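Dihydrodipicolinate reductase N-terminus domain-containing protein (Mycobacterium smegmatis, PDB 6IAQ) binds NADP and acts as a native amine dehydrogenase, probably carrying out the NADPH-dependent reductive amination of ketones to amines. Local coordinates at residues L217-A231 / D248-E262. Sequence-based numbering, arbitrary orientation.
Sequences LTVKSITTATRPDIA and DVIGFTDIDRIETEE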
loop_
_atom_site.group_PDB
_atom_site.type_symbol
_atom_site.label_atom_id
_atom_site.label_comp_id
_atom_site.label_asym_id
_atom_site.label_seq_id
_atom_site.Cartn_x
_atom_site.Cartn_y
_atom_site.Cartn_z
ATOM N N LEU A 217 -14.897 -3.395 11.430
ATOM C CA LEU A 217 -15.493 -4.694 11.857
ATOM C C LEU A 217 -15.626 -4.732 13.382
ATOM O O LEU A 217 -15.135 -3.801 14.047
ATOM C CB LEU A 217 -14.633 -5.862 11.371
ATOM C CG LEU A 217 -14.305 -5.869 9.872
ATOM C CD1 LEU A 217 -13.398 -7.039 9.515
ATOM C CD2 LEU A 217 -15.576 -5.936 9.040
ATOM N N THR A 218 -16.252 -5.794 13.903
ATOM C CA THR A 218 -16.644 -5.947 15.327
ATOM C C THR A 218 -15.929 -7.152 15.907
ATOM O O THR A 218 -16.122 -8.267 15.374
ATOM C CB THR A 218 -18.158 -6.160 15.500
ATOM O OG1 THR A 218 -18.834 -5.263 14.620
ATOM C CG2 THR A 218 -18.618 -5.932 16.923
ATOM N N VAL A 219 -15.177 -6.945 16.990
ATOM C CA VAL A 219 -14.443 -8.063 17.635
ATOM C C VAL A 219 -15.480 -9.070 18.144
ATOM O O VAL A 219 -16.456 -8.649 18.778
ATOM C CB VAL A 219 -13.507 -7.566 18.748
ATOM C CG1 VAL A 219 -12.848 -8.713 19.457
ATOM C CG2 VAL A 219 -12.454 -6.609 18.215
ATOM N N LYS A 220 -15.287 -10.347 17.826
ATOM C CA LYS A 220 -16.053 -11.482 18.391
ATOM C C LYS A 220 -15.178 -12.168 19.430
ATOM O O LYS A 220 -15.696 -12.518 20.480
ATOM C CB LYS A 220 -16.444 -12.469 17.287
ATOM C CG LYS A 220 -17.109 -13.754 17.753
ATOM C CD LYS A 220 -17.599 -14.584 16.593
ATOM C CE LYS A 220 -18.389 -15.800 17.023
ATOM N NZ LYS A 220 -17.888 -17.036 16.366
ATOM N N SER A 221 -13.892 -12.358 19.137
ATOM C CA SER A 221 -12.977 -13.164 19.977
ATOM C C SER A 221 -11.534 -12.675 19.788
ATOM O O SER A 221 -11.156 -12.408 18.627
ATOM C CB SER A 221 -13.137 -14.621 19.631
ATOM O OG SER A 221 -11.914 -15.313 19.787
ATOM N N ILE A 222 -10.770 -12.570 20.879
ATOM C CA ILE A 222 -9.316 -12.239 20.857
ATOM C C ILE A 222 -8.573 -13.362 21.584
ATOM O O ILE A 222 -8.905 -13.629 22.753
ATOM C CB ILE A 222 -9.028 -10.863 21.499
ATOM C CG1 ILE A 222 -9.903 -9.765 20.894
ATOM C CG2 ILE A 222 -7.541 -10.537 21.396
ATOM C CD1 ILE A 222 -9.644 -8.378 21.415
ATOM N N THR A 223 -7.582 -13.969 20.932
ATOM C CA THR A 223 -6.662 -14.969 21.533
ATOM C C THR A 223 -5.212 -14.602 21.236
ATOM O O THR A 223 -4.961 -13.798 20.328
ATOM C CB THR A 223 -6.985 -16.388 21.049
ATOM O OG1 THR A 223 -7.104 -16.349 19.624
ATOM C CG2 THR A 223 -8.247 -16.920 21.698
ATOM N N THR A 224 -4.286 -15.170 22.006
ATOM C CA THR A 224 -2.850 -14.809 21.998
ATOM C C THR A 224 -2.059 -15.940 22.630
ATOM O O THR A 224 -2.606 -16.603 23.511
ATOM C CB THR A 224 -2.592 -13.488 22.741
ATOM O OG1 THR A 224 -1.226 -13.162 22.499
ATOM C CG2 THR A 224 -2.860 -13.573 24.236
ATOM N N ALA A 225 -0.821 -16.130 22.203
ATOM C CA ALA A 225 0.132 -17.080 22.809
ATOM C C ALA A 225 1.551 -16.619 22.486
ATOM O O ALA A 225 1.760 -15.948 21.445
ATOM C CB ALA A 225 -0.114 -18.485 22.321
ATOM N N THR A 226 2.482 -16.940 23.368
ATOM C CA THR A 226 3.894 -16.544 23.266
ATOM C C THR A 226 4.750 -17.726 23.680
ATOM O O THR A 226 4.382 -18.396 24.656
ATOM C CB THR A 226 4.200 -15.326 24.137
ATOM O OG1 THR A 226 3.377 -14.272 23.644
ATOM C CG2 THR A 226 5.669 -14.957 24.125
ATOM N N ARG A 227 5.841 -17.961 22.961
ATOM C CA ARG A 227 6.859 -18.958 23.337
ATOM C C ARG A 227 8.225 -18.296 23.216
ATOM O O ARG A 227 8.436 -17.395 22.395
ATOM C CB ARG A 227 6.720 -20.199 22.449
ATOM C CG ARG A 227 6.993 -19.951 20.978
ATOM C CD ARG A 227 7.497 -21.207 20.293
ATOM N NE ARG A 227 8.083 -20.969 18.981
ATOM C CZ ARG A 227 7.393 -20.805 17.852
ATOM N NH1 ARG A 227 6.066 -20.779 17.849
ATOM N NH2 ARG A 227 8.043 -20.643 16.709
ATOM N N PRO A 228 9.198 -18.712 24.047
ATOM C CA PRO A 228 10.537 -18.158 23.967
ATOM C C PRO A 228 11.227 -18.686 22.704
ATOM O O PRO A 228 10.894 -19.780 22.250
ATOM C CB PRO A 228 11.211 -18.692 25.229
ATOM C CG PRO A 228 10.491 -20.026 25.470
ATOM C CD PRO A 228 9.059 -19.731 25.110
ATOM N N ASP A 229 12.129 -17.871 22.158
ATOM C CA ASP A 229 13.085 -18.304 21.122
ATOM C C ASP A 229 14.362 -18.679 21.865
ATOM O O ASP A 229 14.793 -17.903 22.752
ATOM C CB ASP A 229 13.278 -17.229 20.045
ATOM C CG ASP A 229 11.994 -16.842 19.325
ATOM O OD1 ASP A 229 11.120 -17.682 19.188
ATOM O OD2 ASP A 229 11.887 -15.677 18.912
ATOM N N ILE A 230 14.934 -19.835 21.526
ATOM C CA ILE A 230 16.046 -20.464 22.292
ATOM C C ILE A 230 17.286 -20.488 21.406
ATOM O O ILE A 230 17.159 -20.865 20.236
ATOM C CB ILE A 230 15.615 -21.890 22.691
ATOM C CG1 ILE A 230 14.271 -21.889 23.425
ATOM C CG2 ILE A 230 16.701 -22.563 23.501
ATOM C CD1 ILE A 230 14.263 -21.027 24.678
ATOM N N ALA A 231 18.448 -20.155 21.953
ATOM C CA ALA A 231 19.756 -20.356 21.299
ATOM C C ALA A 231 19.998 -21.863 21.077
ATOM O O ALA A 231 20.009 -22.623 22.060
ATOM C CB ALA A 231 20.847 -19.750 22.141
ATOM N N ASP A 248 19.908 -20.663 26.249
ATOM C CA ASP A 248 19.529 -19.293 26.724
ATOM C C ASP A 248 18.364 -18.762 25.883
ATOM O O ASP A 248 18.233 -19.133 24.691
ATOM C CB ASP A 248 20.705 -18.317 26.676
ATOM C CG ASP A 248 21.738 -18.515 27.773
ATOM O OD1 ASP A 248 21.495 -19.355 28.658
ATOM O OD2 ASP A 248 22.781 -17.832 27.733
ATOM N N VAL A 249 17.512 -17.939 26.485
ATOM C CA VAL A 249 16.419 -17.236 25.756
ATOM C C VAL A 249 17.061 -16.133 24.911
ATOM O O VAL A 249 17.934 -15.409 25.429
ATOM C CB VAL A 249 15.333 -16.696 26.698
ATOM C CG1 VAL A 249 14.288 -15.895 25.930
ATOM C CG2 VAL A 249 14.683 -17.829 27.481
ATOM N N ILE A 250 16.672 -16.032 23.631
ATOM C CA ILE A 250 17.251 -15.018 22.704
ATOM C C ILE A 250 16.147 -14.116 22.135
ATOM O O ILE A 250 16.458 -13.345 21.222
ATOM C CB ILE A 250 18.069 -15.686 21.586
ATOM C CG1 ILE A 250 17.201 -16.595 20.711
ATOM C CG2 ILE A 250 19.275 -16.396 22.159
ATOM C CD1 ILE A 250 17.910 -17.116 19.464
ATOM N N GLY A 251 14.930 -14.221 22.664
ATOM C CA GLY A 251 13.792 -13.438 22.202
ATOM C C GLY A 251 12.534 -14.216 22.372
ATOM O O GLY A 251 12.528 -15.180 23.148
ATOM N N PHE A 252 11.494 -13.841 21.649
ATOM C CA PHE A 252 10.237 -14.607 21.709
ATOM C C PHE A 252 9.425 -14.395 20.441
ATOM O O PHE A 252 9.629 -13.407 19.706
ATOM C CB PHE A 252 9.418 -14.287 22.973
ATOM C CG PHE A 252 8.953 -12.861 23.143
ATOM C CD1 PHE A 252 7.845 -12.375 22.464
ATOM C CD2 PHE A 252 9.559 -12.035 24.076
ATOM C CE1 PHE A 252 7.411 -11.068 22.644
ATOM C CE2 PHE A 252 9.127 -10.728 24.245
ATOM C CZ PHE A 252 8.047 -10.258 23.542
ATOM N N THR A 253 8.472 -15.308 20.277
ATOM C CA THR A 253 7.501 -15.342 19.173
ATOM C C THR A 253 6.100 -15.249 19.775
ATOM O O THR A 253 5.786 -16.058 20.649
ATOM C CB THR A 253 7.711 -16.594 18.300
ATOM O OG1 THR A 253 9.052 -16.565 17.796
ATOM C CG2 THR A 253 6.659 -16.677 17.208
ATOM N N ASP A 254 5.320 -14.287 19.321
ATOM C CA ASP A 254 3.894 -14.117 19.663
ATOM C C ASP A 254 3.056 -14.592 18.483
ATOM O O ASP A 254 3.479 -14.389 17.360
ATOM C CB ASP A 254 3.501 -12.661 19.940
ATOM C CG ASP A 254 4.252 -11.959 21.052
ATOM O OD1 ASP A 254 4.444 -12.570 22.122
ATOM O OD2 ASP A 254 4.642 -10.780 20.828
ATOM N N ILE A 255 1.848 -15.058 18.749
ATOM C CA ILE A 255 0.762 -15.248 17.754
ATOM C C ILE A 255 -0.503 -14.645 18.350
ATOM O O ILE A 255 -0.821 -14.945 19.502
ATOM C CB ILE A 255 0.607 -16.724 17.329
ATOM C CG1 ILE A 255 -0.479 -16.874 16.264
ATOM C CG2 ILE A 255 0.356 -17.616 18.515
ATOM C CD1 ILE A 255 -0.282 -18.099 15.378
ATOM N N ASP A 256 -1.100 -13.718 17.628
ATOM C CA ASP A 256 -2.319 -12.984 18.002
ATOM C C ASP A 256 -3.382 -13.282 16.957
ATOM O O ASP A 256 -3.042 -13.399 15.766
ATOM C CB ASP A 256 -2.048 -11.482 18.130
ATOM C CG ASP A 256 -1.217 -11.200 19.359
ATOM O OD1 ASP A 256 -1.782 -11.342 20.481
ATOM O OD2 ASP A 256 -0.010 -10.944 19.197
ATOM N N ARG A 257 -4.625 -13.374 17.405
ATOM C CA ARG A 257 -5.777 -13.728 16.549
ATOM C C ARG A 257 -6.998 -12.953 17.002
ATOM O O ARG A 257 -7.292 -12.943 18.218
ATOM C CB ARG A 257 -6.034 -15.230 16.649
ATOM C CG ARG A 257 -7.218 -15.732 15.838
ATOM C CD ARG A 257 -7.368 -17.207 16.160
ATOM N NE ARG A 257 -7.622 -17.991 14.975
ATOM C CZ ARG A 257 -8.829 -18.274 14.497
ATOM N NH1 ARG A 257 -9.920 -17.862 15.116
ATOM N NH2 ARG A 257 -8.946 -18.993 13.394
ATOM N N ILE A 258 -7.672 -12.318 16.052
ATOM C CA ILE A 258 -8.963 -11.633 16.287
ATOM C C ILE A 258 -9.974 -12.174 15.283
ATOM O O ILE A 258 -9.743 -12.031 14.062
ATOM C CB ILE A 258 -8.804 -10.111 16.201
ATOM C CG1 ILE A 258 -7.771 -9.604 17.218
ATOM C CG2 ILE A 258 -10.167 -9.448 16.354
ATOM C CD1 ILE A 258 -7.657 -8.095 17.271
ATOM N N GLU A 259 -11.052 -12.772 15.792
ATOM C CA GLU A 259 -12.245 -13.127 14.984
ATOM C C GLU A 259 -13.217 -11.963 15.036
ATOM O O GLU A 259 -13.384 -11.390 16.122
ATOM C CB GLU A 259 -12.911 -14.382 15.518
ATOM C CG GLU A 259 -11.949 -15.527 15.656
ATOM C CD GLU A 259 -12.635 -16.823 16.064
ATOM O OE1 GLU A 259 -13.889 -16.841 16.124
ATOM O OE2 GLU A 259 -11.909 -17.795 16.348
ATOM N N THR A 260 -13.818 -11.629 13.906
ATOM C CA THR A 260 -14.842 -10.567 13.833
ATOM C C THR A 260 -16.224 -11.213 13.764
ATOM O O THR A 260 -16.328 -12.358 13.271
ATOM C CB THR A 260 -14.566 -9.637 12.648
ATOM O OG1 THR A 260 -14.728 -10.386 11.440
ATOM C CG2 THR A 260 -13.185 -9.026 12.733
ATOM N N GLU A 261 -17.244 -10.486 14.224
ATOM C CA GLU A 261 -18.654 -10.925 14.087
ATOM C C GLU A 261 -18.951 -11.094 12.590
ATOM O O GLU A 261 -19.593 -12.075 12.230
ATOM C CB GLU A 261 -19.601 -9.943 14.788
ATOM C CG GLU A 261 -19.451 -9.895 16.304
ATOM C CD GLU A 261 -19.770 -11.179 17.082
ATOM O OE1 GLU A 261 -20.025 -12.261 16.459
ATOM O OE2 GLU A 261 -19.730 -11.119 18.342
ATOM N N GLU A 262 -18.421 -10.212 11.741
ATOM C CA GLU A 262 -18.777 -10.141 10.302
ATOM C C GLU A 262 -18.156 -11.297 9.498
ATOM O O GLU A 262 -18.558 -11.455 8.335
ATOM C CB GLU A 262 -18.375 -8.788 9.721
ATOM C CG GLU A 262 -19.119 -7.610 10.318
ATOM C CD GLU A 262 -18.551 -7.050 11.616
ATOM O OE1 GLU A 262 -17.613 -7.657 12.187
ATOM O OE2 GLU A 262 -19.040 -6.005 12.064
HETATM O O HOH W 1 -9.684 -15.368 18.392
HETATM O O HOH W 2 -4.243 -10.901 20.648
#
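K220 and S221 both send their N-H to E259 O, from the same face of its plane, and this classic beta bulge shifts by one residue the register of strands 219-230 and 249-260, which run antiparallel from V219 to I230; beyond the bulge, pairs from S221 with E259 to R227 with T253 keep one register. Just before the bulge, at T218, the E262 carboxylate takes two bonds: T218 N on OE1 (2.9 Å) and T218 OG1 on OE2 (2.7 Å), each met on its syn side and slightly out of plane. E262 reaches T218 through a bend at chi2 (84°), its chain passing beside L217 CD2.

On the face carrying T224, T226, D254 and D256, two threonine hydroxyls each donate to the aspartate opposite. T226 OG1 lies only 2.5 Å from D254 OD1, on the anti side of that carboxylate; R199 salt-bridges the same OD1 and also bonds to T226 OG1. T224 holds OG1 anti to the backbone N (chi1 -172°), which brings it over the plane of the D256 carboxylate, 2.8 Å from OD1, while T202 bonds to OD2. A water spans D256 OD1 and T223 O.

Across the sheet, buried D229 accepts T253 OG1 on the syn lone pair of OD1 (2.7 Å), and S271 bonds to its other oxygen. Nearby, T253 CG2 sits over one face of the R227 guanidinium, offset toward its rim. A225 CB meets I255 CG2 at 3.9 Å.

Strand 219-230 is the outermost in this chain of the mixed sheet of the C-terminal domain, and strand 249-260 lies between it and strand 265-273. Helix 187-195 packs against T226, P228, I230 and F252, whose ring also makes a cation-pi contact with R199; helix 203-215 covers I222, D256 and I258.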